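Local atomic coordinates of Lin1840 protein (PDB entry 4ZO9), a protein that probably hydrolyses terminal, non-reducing beta-D-glucosyl residues and releases beta-D-glucose, as a beta-glucosidase of glycosyl hydrolase family 3. Residues A90-G95 with H132-P137; A226-A231 with G259-D264; V460-G465 with Y487-F492. The protein carries 2 engineered substitutions. All coordinates share one frame; numbering follows the deposited sequence.

Contact 1 of 3, residues A90-G95 with H132-P137; sequences ADVIHG and HVTFSP. With BGC (beta-D-glucopyranose), chain C.
Ala90 and Thr134 form a parallel beta bridge between neighbouring strands 87-90 and 133-134 of the N-terminal TIM-barrel domain. The contact lies at the C-terminal ends of these strands, the end that carries the active site in TIM-barrel enzymes. The backbone part is tight. Ala90 N donates to Val133 O at 2.8 Å, and Phe135 N donates to Ala90 O, also at 2.8 Å. Thr134 CA adds a CA-H...O contact to Ala90 O.

Thr134 extends the grip past the bridge. Its OG1 lies anti to the backbone N (chi1 -176°) and donates to Val92 O at 2.7 Å. It approaches Val92 O from the side, with a C=O...OG1 angle of 108°, and somewhat out of the carbonyl plane. Val92 CB packs against the same hydroxyl. Further on, Ile93 CD1 rests against Phe135 O, a carbonyl that also accepts a bond from Lys191. Phe135 is the centre of an inverse gamma turn.

On the sugar side, the Asp91 carboxylate sits at the edge of the Phe135 ring. Asp91 OD1 lies 3.3 Å from Phe135 CD2, and the carboxylate and ring planes are 55° apart. The bound beta-D-glucopyranose donates from O4 to Asp91 OD1 at 2.8 Å, and Phe135 CB touches the same O4. Asp91 OD2 lies 2.8 Å from O6 of the sugar, so both carboxylate oxygens face it. Glu473, Arg149, His192 and Lys191 also bond to the glucose.

The packing is looser at the other end. Ser136 CB still meets Val92 O, but Ser136 OG makes no direct bond to the 90-95 loop and is hydrogen-bonded to Tyr172. A water joins the two segments here: it lies 2.6 Å from Ser136 OG and donates to Ile93 O at 2.8 Å.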
loop_
_atom_site.group_PDB
_atom_site.type_symbol
_atom_site.label_atom_id
_atom_site.label_comp_id
_atom_site.label_asym_id
_atom_site.label_seq_id
_atom_site.Cartn_x
_atom_site.Cartn_y
_atom_site.Cartn_z
ATOM N N ALA A 90 24.228 16.660 14.921
ATOM C CA ALA A 90 23.492 17.479 13.941
ATOM C C ALA A 90 23.027 16.711 12.706
ATOM O O ALA A 90 23.560 15.682 12.352
ATOM C CB ALA A 90 24.364 18.638 13.499
ATOM N N ASP A 91 22.103 17.311 11.995
ATOM C CA ASP A 91 21.656 16.838 10.688
ATOM C C ASP A 91 22.570 17.357 9.533
ATOM O O ASP A 91 22.414 18.477 9.073
ATOM C CB ASP A 91 20.205 17.281 10.463
ATOM C CG ASP A 91 19.229 16.558 11.383
ATOM O OD1 ASP A 91 19.170 15.329 11.292
ATOM O OD2 ASP A 91 18.486 17.185 12.155
ATOM N N VAL A 92 23.540 16.546 9.118
ATOM C CA VAL A 92 24.350 16.814 7.933
ATOM C C VAL A 92 23.991 15.654 7.012
ATOM O O VAL A 92 24.474 14.535 7.116
ATOM C CB VAL A 92 25.863 16.945 8.262
ATOM C CG1 VAL A 92 26.605 17.590 7.108
ATOM C CG2 VAL A 92 26.039 17.783 9.568
ATOM N N ILE A 93 23.045 15.964 6.154
ATOM C CA ILE A 93 22.339 14.982 5.372
ATOM C C ILE A 93 22.937 14.827 3.974
ATOM O O ILE A 93 23.135 13.738 3.497
ATOM C CB ILE A 93 20.873 15.381 5.243
ATOM C CG1 ILE A 93 20.270 15.562 6.612
ATOM C CG2 ILE A 93 20.114 14.309 4.415
ATOM C CD1 ILE A 93 20.581 14.421 7.613
ATOM N N HIS A 94 23.120 15.929 3.313
ATOM C CA HIS A 94 23.784 15.937 2.021
ATOM C C HIS A 94 24.687 17.189 1.892
ATOM O O HIS A 94 24.701 17.889 0.872
ATOM C CB HIS A 94 22.728 15.855 0.893
ATOM C CG HIS A 94 21.699 16.954 0.898
ATOM N ND1 HIS A 94 21.659 17.928 -0.073
ATOM C CD2 HIS A 94 20.661 17.221 1.726
ATOM C CE1 HIS A 94 20.647 18.748 0.158
ATOM N NE2 HIS A 94 20.021 18.337 1.240
ATOM N N GLY A 95 25.498 17.395 2.906
ATOM C CA GLY A 95 26.367 18.559 2.968
ATOM C C GLY A 95 26.097 19.474 4.127
ATOM O O GLY A 95 24.949 19.563 4.662
ATOM N N HIS A 132 30.001 16.657 16.342
ATOM C CA HIS A 132 30.673 15.369 16.554
ATOM C C HIS A 132 30.014 14.195 15.827
ATOM O O HIS A 132 30.666 13.176 15.530
ATOM C CB HIS A 132 30.696 15.040 18.034
ATOM C CG HIS A 132 31.267 16.122 18.885
ATOM N ND1 HIS A 132 30.821 16.368 20.164
ATOM C CD2 HIS A 132 32.260 17.015 18.659
ATOM C CE1 HIS A 132 31.514 17.355 20.695
ATOM N NE2 HIS A 132 32.378 17.780 19.795
ATOM N N VAL A 133 28.702 14.306 15.619
ATOM C CA VAL A 133 27.860 13.248 15.077
ATOM C C VAL A 133 26.924 13.856 14.031
ATOM O O VAL A 133 26.331 14.932 14.255
ATOM C CB VAL A 133 26.906 12.607 16.138
ATOM C CG1 VAL A 133 26.086 11.463 15.515
ATOM C CG2 VAL A 133 27.639 12.050 17.334
ATOM N N THR A 134 26.774 13.163 12.896
ATOM C CA THR A 134 25.724 13.505 11.974
ATOM C C THR A 134 24.578 12.490 11.951
ATOM O O THR A 134 24.817 11.309 12.062
ATOM C CB THR A 134 26.224 13.711 10.558
ATOM O OG1 THR A 134 25.098 14.146 9.746
ATOM C CG2 THR A 134 26.848 12.438 10.005
ATOM N N PHE A 135 23.329 12.955 11.796
ATOM C CA PHE A 135 22.188 12.053 11.686
ATOM C C PHE A 135 21.991 11.634 10.227
ATOM O O PHE A 135 21.011 11.978 9.614
ATOM C CB PHE A 135 20.893 12.629 12.255
ATOM C CG PHE A 135 20.988 13.073 13.702
ATOM C CD1 PHE A 135 21.397 12.189 14.692
ATOM C CD2 PHE A 135 20.696 14.385 14.043
ATOM C CE1 PHE A 135 21.449 12.558 16.015
ATOM C CE2 PHE A 135 20.679 14.762 15.359
ATOM C CZ PHE A 135 21.081 13.839 16.371
ATOM N N SER A 136 22.973 10.893 9.738
ATOM C CA SER A 136 23.066 10.346 8.386
ATOM C C SER A 136 24.012 9.111 8.409
ATOM O O SER A 136 24.920 9.037 9.232
ATOM C CB SER A 136 23.607 11.432 7.445
ATOM O OG SER A 136 23.901 10.942 6.145
ATOM N N PRO A 137 23.844 8.152 7.489
ATOM C CA PRO A 137 22.907 8.034 6.382
ATOM C C PRO A 137 21.440 7.687 6.757
ATOM O O PRO A 137 21.154 6.971 7.727
ATOM C CB PRO A 137 23.507 6.911 5.583
ATOM C CG PRO A 137 24.050 6.006 6.633
ATOM C CD PRO A 137 24.643 6.939 7.645
HETATM C C2 BGC C . 13.928 14.086 11.948
HETATM C C3 BGC C . 15.155 13.175 12.014
HETATM C C4 BGC C . 16.294 14.011 12.548
HETATM C C5 BGC C . 16.077 14.191 14.060
HETATM C C6 BGC C . 17.006 15.266 14.604
HETATM C C1 BGC C . 13.697 14.784 13.322
HETATM O O2 BGC C . 12.769 13.349 11.555
HETATM O O3 BGC C . 15.497 12.664 10.729
HETATM O O4 BGC C . 17.490 13.369 12.288
HETATM O O5 BGC C . 14.632 14.428 14.383
HETATM O O6 BGC C . 16.556 16.501 14.064
HETATM O O HOH W 1 21.941 11.485 4.533
#

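Contact 2 of 3, residues A226-A231 with G259-D264; sequences AIQAGA and GEMEFD
The backbones come nearest at Ile227 and Phe263, whose CA atoms are 6.9 Å apart, where one segment is finishing a helix and the other has just left one. On one side, helix 221-228 ends in a Schellman motif. Gly230 takes the positive phi, Gly230 N bonds back to Ile227 O, and Ala231 N bonds back to Ala226 O. On the other side, Glu262 has positive phi and turns the chain out of helix 250-260.

Ile227 is the central apolar side chain. Its CD1 meets Met261 SD at 3.6 Å, with the two side chains at about a right angle. Its CG2 lies 3.8 Å from Met261 O and reaches Phe263 CB at 4.2 Å. Leu257 of helix 250-260 touches both Ile227 and Phe263. The Phe263 ring turns an edge to the chain after the Schellman turn: Ala231 O lies in the ring plane, 3.8 Å from CE1.

One polar bond closes the more exposed flank. Gln228 NE2 donates to Met261 O at 3.0 Å, with an almost straight N-H...O angle of 173°. The acceptor lies in the amide plane of Gln228. A bend at chi2 (-36°) folds the side chain over to this carbonyl. Asn224 OD1 is a second partner of Gln228 NE2, so the amide nitrogen is shared between its own helix and the turn after helix 250-260.

Ala226 and Ala231 rest on Val190 of strand 187-193, and Met261 on Phe193. Helices 221-228 and 250-260 lead into neighbouring strands 233-236 and 267-268, so this is the packing of adjacent outer helices of a TIM barrel.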
loop_
_atom_site.group_PDB
_atom_site.type_symbol
_atom_site.label_atom_id
_atom_site.label_comp_id
_atom_site.label_asym_id
_atom_site.label_seq_id
_atom_site.Cartn_x
_atom_site.Cartn_y
_atom_site.Cartn_z
ATOM N N ALA A 226 25.287 -0.843 6.969
ATOM C CA ALA A 226 25.926 0.346 7.566
ATOM C C ALA A 226 26.409 0.116 9.000
ATOM O O ALA A 226 27.442 0.647 9.420
ATOM C CB ALA A 226 24.981 1.515 7.503
ATOM N N ILE A 227 25.629 -0.668 9.748
ATOM C CA ILE A 227 26.028 -1.154 11.080
ATOM C C ILE A 227 27.316 -2.011 10.987
ATOM O O ILE A 227 28.300 -1.729 11.686
ATOM C CB ILE A 227 24.862 -1.870 11.786
ATOM C CG1 ILE A 227 23.716 -0.855 12.105
ATOM C CG2 ILE A 227 25.314 -2.532 13.085
ATOM C CD1 ILE A 227 22.342 -1.526 12.206
ATOM N N GLN A 228 27.330 -3.025 10.119
ATOM C CA GLN A 228 28.509 -3.877 9.970
ATOM C C GLN A 228 29.718 -3.067 9.472
ATOM O O GLN A 228 30.846 -3.438 9.744
ATOM C CB GLN A 228 28.240 -5.122 9.085
ATOM C CG GLN A 228 27.090 -6.022 9.526
ATOM C CD GLN A 228 26.979 -6.114 11.053
ATOM O OE1 GLN A 228 28.004 -6.105 11.777
ATOM N NE2 GLN A 228 25.748 -6.148 11.558
ATOM N N ALA A 229 29.509 -1.946 8.788
ATOM C CA ALA A 229 30.667 -1.108 8.355
ATOM C C ALA A 229 31.141 -0.119 9.440
ATOM O O ALA A 229 32.052 0.670 9.214
ATOM C CB ALA A 229 30.355 -0.362 7.055
ATOM N N GLY A 230 30.497 -0.133 10.602
ATOM C CA GLY A 230 31.025 0.553 11.764
ATOM C C GLY A 230 30.263 1.782 12.196
ATOM O O GLY A 230 30.766 2.531 13.009
ATOM N N ALA A 231 29.058 1.995 11.666
ATOM C CA ALA A 231 28.261 3.158 12.054
ATOM C C ALA A 231 28.156 3.238 13.580
ATOM O O ALA A 231 27.824 2.270 14.227
ATOM C CB ALA A 231 26.885 3.127 11.406
ATOM N N GLY A 259 21.019 -7.807 19.365
ATOM C CA GLY A 259 21.365 -9.251 19.228
ATOM C C GLY A 259 21.932 -9.670 17.872
ATOM O O GLY A 259 23.129 -10.015 17.725
ATOM N N GLU A 260 21.068 -9.689 16.861
ATOM C CA GLU A 260 21.449 -10.234 15.551
ATOM C C GLU A 260 22.429 -9.348 14.847
ATOM O O GLU A 260 23.397 -9.813 14.264
ATOM C CB GLU A 260 20.242 -10.422 14.668
ATOM C CG GLU A 260 19.306 -11.492 15.213
ATOM C CD GLU A 260 17.971 -11.598 14.493
ATOM O OE1 GLU A 260 17.771 -10.916 13.466
ATOM O OE2 GLU A 260 17.109 -12.387 14.959
ATOM N N MET A 261 22.169 -8.050 14.862
ATOM C CA MET A 261 23.050 -7.108 14.157
ATOM C C MET A 261 24.268 -6.730 14.976
ATOM O O MET A 261 25.163 -6.038 14.467
ATOM C CB MET A 261 22.274 -5.871 13.754
ATOM C CG MET A 261 21.397 -6.083 12.538
ATOM S SD MET A 261 20.464 -4.570 12.188
ATOM C CE MET A 261 19.215 -5.329 11.089
ATOM N N GLU A 262 24.273 -7.154 16.247
ATOM C CA GLU A 262 25.405 -7.008 17.186
ATOM C C GLU A 262 25.783 -5.550 17.385
ATOM O O GLU A 262 26.937 -5.252 17.627
ATOM C CB GLU A 262 26.636 -7.854 16.764
ATOM C CG GLU A 262 26.291 -9.338 16.556
ATOM C CD GLU A 262 27.504 -10.218 16.295
ATOM O OE1 GLU A 262 27.321 -11.374 15.902
ATOM O OE2 GLU A 262 28.651 -9.774 16.471
ATOM N N PHE A 263 24.787 -4.660 17.315
ATOM C CA PHE A 263 24.981 -3.224 17.557
ATOM C C PHE A 263 25.107 -2.941 19.078
ATOM O O PHE A 263 24.228 -3.276 19.895
ATOM C CB PHE A 263 23.841 -2.383 16.974
ATOM C CG PHE A 263 24.024 -0.884 17.200
ATOM C CD1 PHE A 263 25.052 -0.192 16.561
ATOM C CD2 PHE A 263 23.183 -0.169 18.065
ATOM C CE1 PHE A 263 25.264 1.162 16.798
ATOM C CE2 PHE A 263 23.401 1.222 18.311
ATOM C CZ PHE A 263 24.429 1.867 17.657
ATOM N N ASP A 264 26.199 -2.293 19.434
ATOM C CA ASP A 264 26.518 -2.015 20.802
ATOM C C ASP A 264 26.894 -0.516 20.991
ATOM O O ASP A 264 27.589 -0.202 21.929
ATOM C CB ASP A 264 27.682 -2.920 21.259
ATOM C CG ASP A 264 28.003 -2.749 22.751
ATOM O OD1 ASP A 264 27.045 -2.773 23.570
ATOM O OD2 ASP A 264 29.200 -2.573 23.113
#

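Contact 3 of 3, residues V460-G465 with Y487-F492; sequences VVLALG and YQLAKF
This contact is the strand-to-helix half of a beta-alpha-beta unit in the C-terminal domain, made of strand 459-465, helix 484-495 and strand 500-505. The helix segment runs nearly antiparallel to the strand, at 168°, with axes 9.9 Å apart. Alternate strand residues Leu462 and Leu464 point at the helix. Ala463, between them, points away.

Leu462 does most of the touching. Its CG is anti to the backbone N (chi1 -180°), which carries both methyls out to the helix. Leu462 CD1 meets Leu489 CD2 at 3.8 Å, and the two side chains lie alongside, pointing opposite ways. Leu462 CD2 lies against the helix backbone itself, 3.7 Å from Ala490 CA. The short Ala490 side chain probably allows so close an approach. Leu464 crosses Leu489 obliquely, with CD2 methyls of both residues 4.2 Å apart. Leu464 CD1 approaches Ala490 CB more loosely.

Leu515 of helix 513-516 touches both Leu464 and Ala490, while Val500 and Ile502 flank Leu462 on the next strand. Just outside the contact, Gln486 OE1 is hydrogen-bonded to Gly465 N. Between the two segments themselves the contact is apolar and non-directional.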
loop_
_atom_site.group_PDB
_atom_site.type_symbol
_atom_site.label_atom_id
_atom_site.label_comp_id
_atom_site.label_asym_id
_atom_site.label_seq_id
_atom_site.Cartn_x
_atom_site.Cartn_y
_atom_site.Cartn_z
ATOM N N VAL A 460 14.590 26.633 -26.167
ATOM C CA VAL A 460 14.033 27.029 -24.903
ATOM C C VAL A 460 14.631 26.114 -23.872
ATOM O O VAL A 460 14.611 24.889 -24.042
ATOM C CB VAL A 460 12.491 26.968 -24.858
ATOM C CG1 VAL A 460 11.954 27.625 -23.590
ATOM C CG2 VAL A 460 11.872 27.629 -26.102
ATOM N N VAL A 461 15.172 26.725 -22.824
ATOM C CA VAL A 461 15.440 26.009 -21.569
ATOM C C VAL A 461 14.280 26.315 -20.589
ATOM O O VAL A 461 14.173 27.436 -19.999
ATOM C CB VAL A 461 16.797 26.372 -20.930
ATOM C CG1 VAL A 461 16.980 25.534 -19.671
ATOM C CG2 VAL A 461 17.953 26.051 -21.867
ATOM N N LEU A 462 13.411 25.317 -20.425
ATOM C CA LEU A 462 12.212 25.430 -19.586
ATOM C C LEU A 462 12.506 24.825 -18.224
ATOM O O LEU A 462 12.588 23.603 -18.086
ATOM C CB LEU A 462 11.055 24.736 -20.258
ATOM C CG LEU A 462 9.711 24.763 -19.515
ATOM C CD1 LEU A 462 9.271 26.163 -19.132
ATOM C CD2 LEU A 462 8.663 24.135 -20.436
ATOM N N ALA A 463 12.710 25.668 -17.216
ATOM C CA ALA A 463 13.163 25.230 -15.890
ATOM C C ALA A 463 11.943 25.119 -14.964
ATOM O O ALA A 463 11.343 26.125 -14.559
ATOM C CB ALA A 463 14.177 26.222 -15.330
ATOM N N LEU A 464 11.524 23.879 -14.714
ATOM C CA LEU A 464 10.359 23.601 -13.919
ATOM C C LEU A 464 10.806 22.962 -12.611
ATOM O O LEU A 464 11.901 22.387 -12.521
ATOM C CB LEU A 464 9.455 22.623 -14.652
ATOM C CG LEU A 464 8.985 23.082 -16.008
ATOM C CD1 LEU A 464 8.102 22.004 -16.616
ATOM C CD2 LEU A 464 8.242 24.398 -15.956
ATOM N N GLY A 465 9.973 23.045 -11.592
ATOM C CA GLY A 465 10.285 22.318 -10.366
ATOM C C GLY A 465 9.405 22.486 -9.171
ATOM O O GLY A 465 8.435 23.291 -9.176
ATOM N N TYR A 487 2.605 22.442 -15.843
ATOM C CA TYR A 487 2.232 21.576 -16.973
ATOM C C TYR A 487 1.609 22.460 -18.083
ATOM O O TYR A 487 1.894 22.301 -19.234
ATOM C CB TYR A 487 1.253 20.494 -16.499
ATOM C CG TYR A 487 1.869 19.432 -15.590
ATOM C CD1 TYR A 487 2.691 18.428 -16.080
ATOM C CD2 TYR A 487 1.657 19.458 -14.263
ATOM C CE1 TYR A 487 3.228 17.479 -15.243
ATOM C CE2 TYR A 487 2.186 18.520 -13.433
ATOM C CZ TYR A 487 2.973 17.549 -13.921
ATOM O OH TYR A 487 3.486 16.662 -13.008
ATOM N N GLN A 488 0.815 23.446 -17.698
ATOM C CA GLN A 488 0.255 24.375 -18.687
ATOM C C GLN A 488 1.382 25.230 -19.324
ATOM O O GLN A 488 1.291 25.630 -20.472
ATOM C CB GLN A 488 -0.820 25.296 -18.057
ATOM C CG GLN A 488 -2.010 24.591 -17.484
ATOM C CD GLN A 488 -2.734 25.426 -16.425
ATOM O OE1 GLN A 488 -2.268 26.502 -15.957
ATOM N NE2 GLN A 488 -3.874 24.924 -16.005
ATOM N N LEU A 489 2.439 25.510 -18.585
ATOM C CA LEU A 489 3.517 26.304 -19.149
ATOM C C LEU A 489 4.268 25.467 -20.145
ATOM O O LEU A 489 4.611 25.935 -21.215
ATOM C CB LEU A 489 4.444 26.829 -18.072
ATOM C CG LEU A 489 5.723 27.583 -18.483
ATOM C CD1 LEU A 489 5.402 28.737 -19.424
ATOM C CD2 LEU A 489 6.512 28.001 -17.227
ATOM N N ALA A 490 4.475 24.196 -19.819
ATOM C CA ALA A 490 5.116 23.296 -20.774
ATOM C C ALA A 490 4.295 23.129 -22.079
ATOM O O ALA A 490 4.871 23.082 -23.161
ATOM C CB ALA A 490 5.379 21.956 -20.127
ATOM N N LYS A 491 2.968 23.070 -21.960
ATOM C CA LYS A 491 2.058 22.979 -23.105
ATOM C C LYS A 491 2.159 24.259 -23.939
ATOM O O LYS A 491 2.313 24.191 -25.118
ATOM C CB LYS A 491 0.601 22.699 -22.646
ATOM C CG LYS A 491 -0.450 22.425 -23.758
ATOM C CD LYS A 491 -1.839 22.026 -23.215
ATOM C CE LYS A 491 -2.879 23.151 -23.300
ATOM N NZ LYS A 491 -4.064 22.948 -22.400
ATOM N N PHE A 492 2.137 25.425 -23.299
ATOM C CA PHE A 492 2.264 26.674 -24.016
ATOM C C PHE A 492 3.573 26.762 -24.782
ATOM O O PHE A 492 3.554 26.985 -25.994
ATOM C CB PHE A 492 2.062 27.858 -23.049
ATOM C CG PHE A 492 2.226 29.196 -23.689
ATOM C CD1 PHE A 492 1.251 29.695 -24.538
ATOM C CD2 PHE A 492 3.341 29.988 -23.400
ATOM C CE1 PHE A 492 1.429 30.939 -25.127
ATOM C CE2 PHE A 492 3.522 31.214 -24.010
ATOM C CZ PHE A 492 2.556 31.687 -24.867
#

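All three contacts are largely buried, but they serve different layers. Contacts 1 and 2 belong to the N-terminal barrel, with centres 18 Å apart; they do not meet, but both pack on strand 187-193. Contact 1 joins two barrel strands at the sugar pocket and is rich in backbone and hydroxyl bonds. Contact 2 joins the end of one outer helix to the turn that follows the next, mixes apolar packing with one side-chain amide bond, and has an exposed residue, Gln228. Contact 3 packs a helix on a sheet of the C-terminal domain, about 35 Å from contact 1 between centres. The polar bonds cluster at the sugar pocket; contact 3 has none between its segments.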